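Local structure of foldase protein PrsA (Streptococcus pneumoniae, 5TVL) at residues Val120-Ile125 / Val211-Lys216. The protein probably assists the folding of secreted proteins outside the membrane as a lipoprotein with a parvulin-type peptidyl-prolyl cis-trans isomerase domain. Sequence-based numbering, arbitrary orientation.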
loop_
_atom_site.group_PDB
_atom_site.type_symbol
_atom_site.label_atom_id
_atom_site.label_comp_id
_atom_site.label_asym_id
_atom_site.label_seq_id
_atom_site.Cartn_x
_atom_site.Cartn_y
_atom_site.Cartn_z
ATOM N N VAL A 120 14.322 11.896 -14.288
ATOM C CA VAL A 120 15.680 11.532 -14.680
ATOM C C VAL A 120 15.582 10.380 -15.678
ATOM O O VAL A 120 14.763 9.474 -15.513
ATOM C CB VAL A 120 16.571 11.157 -13.464
ATOM C CG1 VAL A 120 16.460 12.219 -12.378
ATOM C CG2 VAL A 120 16.234 9.782 -12.894
ATOM N N THR A 121 16.388 10.443 -16.732
ATOM C CA THR A 121 16.524 9.334 -17.667
ATOM C C THR A 121 17.668 8.448 -17.183
ATOM O O THR A 121 18.630 8.929 -16.575
ATOM C CB THR A 121 16.799 9.829 -19.099
ATOM O OG1 THR A 121 15.851 10.848 -19.441
ATOM C CG2 THR A 121 16.691 8.684 -20.104
ATOM N N ALA A 122 17.544 7.152 -17.437
ATOM C CA ALA A 122 18.562 6.183 -17.042
ATOM C C ALA A 122 18.371 4.887 -17.801
ATOM O O ALA A 122 17.320 4.664 -18.405
ATOM C CB ALA A 122 18.496 5.923 -15.543
ATOM N N GLN A 123 19.398 4.043 -17.762
ATOM C CA GLN A 123 19.354 2.716 -18.364
ATOM C C GLN A 123 19.510 1.675 -17.264
ATOM O O GLN A 123 20.436 1.769 -16.457
ATOM C CB GLN A 123 20.463 2.568 -19.405
ATOM C CG GLN A 123 20.330 3.527 -20.580
ATOM C CD GLN A 123 21.573 3.572 -21.446
ATOM O OE1 GLN A 123 22.213 2.548 -21.687
ATOM N NE2 GLN A 123 21.918 4.761 -21.926
ATOM N N ILE A 124 18.601 0.699 -17.230
ATOM C CA ILE A 124 18.607 -0.350 -16.203
ATOM C C ILE A 124 18.853 -1.722 -16.824
ATOM O O ILE A 124 18.559 -1.938 -18.000
ATOM C CB ILE A 124 17.306 -0.366 -15.354
ATOM C CG1 ILE A 124 16.052 -0.592 -16.213
ATOM C CG2 ILE A 124 17.167 0.935 -14.572
ATOM C CD1 ILE A 124 14.799 -0.844 -15.397
ATOM N N ILE A 125 19.408 -2.632 -16.024
ATOM C CA ILE A 125 19.626 -4.031 -16.419
ATOM C C ILE A 125 19.164 -4.943 -15.272
ATOM O O ILE A 125 19.880 -5.104 -14.280
ATOM C CB ILE A 125 21.115 -4.318 -16.761
ATOM C CG1 ILE A 125 21.641 -3.309 -17.789
ATOM C CG2 ILE A 125 21.288 -5.743 -17.288
ATOM C CD1 ILE A 125 23.105 -3.472 -18.140
ATOM N N VAL A 211 22.138 0.123 -12.624
ATOM C CA VAL A 211 21.595 1.379 -13.157
ATOM C C VAL A 211 22.719 2.244 -13.728
ATOM O O VAL A 211 23.808 2.313 -13.157
ATOM C CB VAL A 211 20.841 2.181 -12.070
ATOM C CG1 VAL A 211 20.184 3.428 -12.657
ATOM C CG2 VAL A 211 19.788 1.319 -11.395
ATOM N N LYS A 212 22.429 2.893 -14.857
ATOM C CA LYS A 212 23.327 3.845 -15.513
ATOM C C LYS A 212 22.539 5.141 -15.714
ATOM O O LYS A 212 21.604 5.172 -16.516
ATOM C CB LYS A 212 23.789 3.273 -16.861
ATOM C CG LYS A 212 24.582 4.215 -17.767
ATOM C CD LYS A 212 26.035 4.346 -17.340
ATOM C CE LYS A 212 26.791 5.327 -18.229
ATOM N NZ LYS A 212 27.031 4.810 -19.606
ATOM N N LEU A 213 22.912 6.200 -14.994
ATOM C CA LEU A 213 22.248 7.501 -15.137
ATOM C C LEU A 213 22.687 8.177 -16.439
ATOM O O LEU A 213 23.883 8.325 -16.689
ATOM C CB LEU A 213 22.551 8.411 -13.942
ATOM C CG LEU A 213 21.664 9.656 -13.798
ATOM C CD1 LEU A 213 20.252 9.284 -13.365
ATOM C CD2 LEU A 213 22.275 10.640 -12.814
ATOM N N THR A 214 21.706 8.574 -17.251
ATOM C CA THR A 214 21.933 9.214 -18.552
ATOM C C THR A 214 21.652 10.720 -18.479
ATOM O O THR A 214 22.482 11.526 -18.913
ATOM C CB THR A 214 21.055 8.568 -19.652
ATOM O OG1 THR A 214 21.332 7.164 -19.726
ATOM C CG2 THR A 214 21.316 9.197 -21.024
ATOM N N LYS A 215 20.483 11.091 -17.949
ATOM C CA LYS A 215 20.063 12.494 -17.847
ATOM C C LYS A 215 19.383 12.761 -16.503
ATOM O O LYS A 215 18.769 11.863 -15.924
ATOM C CB LYS A 215 19.112 12.839 -19.003
ATOM C CG LYS A 215 18.967 14.324 -19.316
ATOM C CD LYS A 215 20.233 14.910 -19.929
ATOM C CE LYS A 215 19.990 16.279 -20.549
ATOM N NZ LYS A 215 19.406 16.199 -21.918
ATOM N N LYS A 216 19.505 13.997 -16.018
ATOM C CA LYS A 216 18.914 14.420 -14.748
ATOM C C LYS A 216 18.366 15.835 -14.895
ATOM O O LYS A 216 19.107 16.745 -15.259
ATOM C CB LYS A 216 19.965 14.385 -13.632
ATOM C CG LYS A 216 19.416 14.631 -12.228
ATOM C CD LYS A 216 20.521 14.903 -11.214
ATOM C CE LYS A 216 21.385 13.675 -10.964
ATOM N NZ LYS A 216 22.279 13.838 -9.783
#
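Strands 120-125 and 211-216 run antiparallel, their axes 159° apart, and a classic beta bulge shifts their register by one residue between Thr121 and Ala122: Thr214 is the extra residue (psi -51°), so that Thr214 N and Lys215 N both donate to Thr121 O, each at 3.2 Å and from well above the carbonyl plane, while the return bond from Thr121 N to Lys215 O is weak and bent. Beyond the bulge the pairing is regular, Gln123 N reaching Lys212 O at 2.8 Å in the carbonyl plane and Lys212 N meeting Gln123 O nearly along the C=O axis.

On the face of Gln123 and Thr121, the bulge turns the Thr214 side chain toward the partner strand. The extended Gln123 chain crosses it obliquely and gives a weak hydrogen bond from NE2 to Thr214 OG1 (3.3 Å). Farther along, Thr121 CB lies against Lys215 CB at 3.8 Å, while the lysine tail leads off. The other face is largely apolar, with Lys216 at its end. Leu213 CD1 meets Val120 CG2 at 4.1 Å, the two side chains crossing at about a right angle. Val211 lies alongside Ile124, their CG2 methyls touching, and its CG1, anti to the backbone N (chi1 -175°), turns to Ala122 CB. Val120 lies alongside Lys216, CG1 against its CG, beyond which the lysine continues to a hydrogen bond with Leu187 O.

These are the two central strands of the four-stranded antiparallel sheet in the parvulin-type isomerase domain. Helix 178-186 packs on the apolar face, touching Val120 and Val211; Phe147 of helix 147-154 contacts Gln123 and Lys212 on the other, and strand 166-169 pairs with the far edge of 120-125.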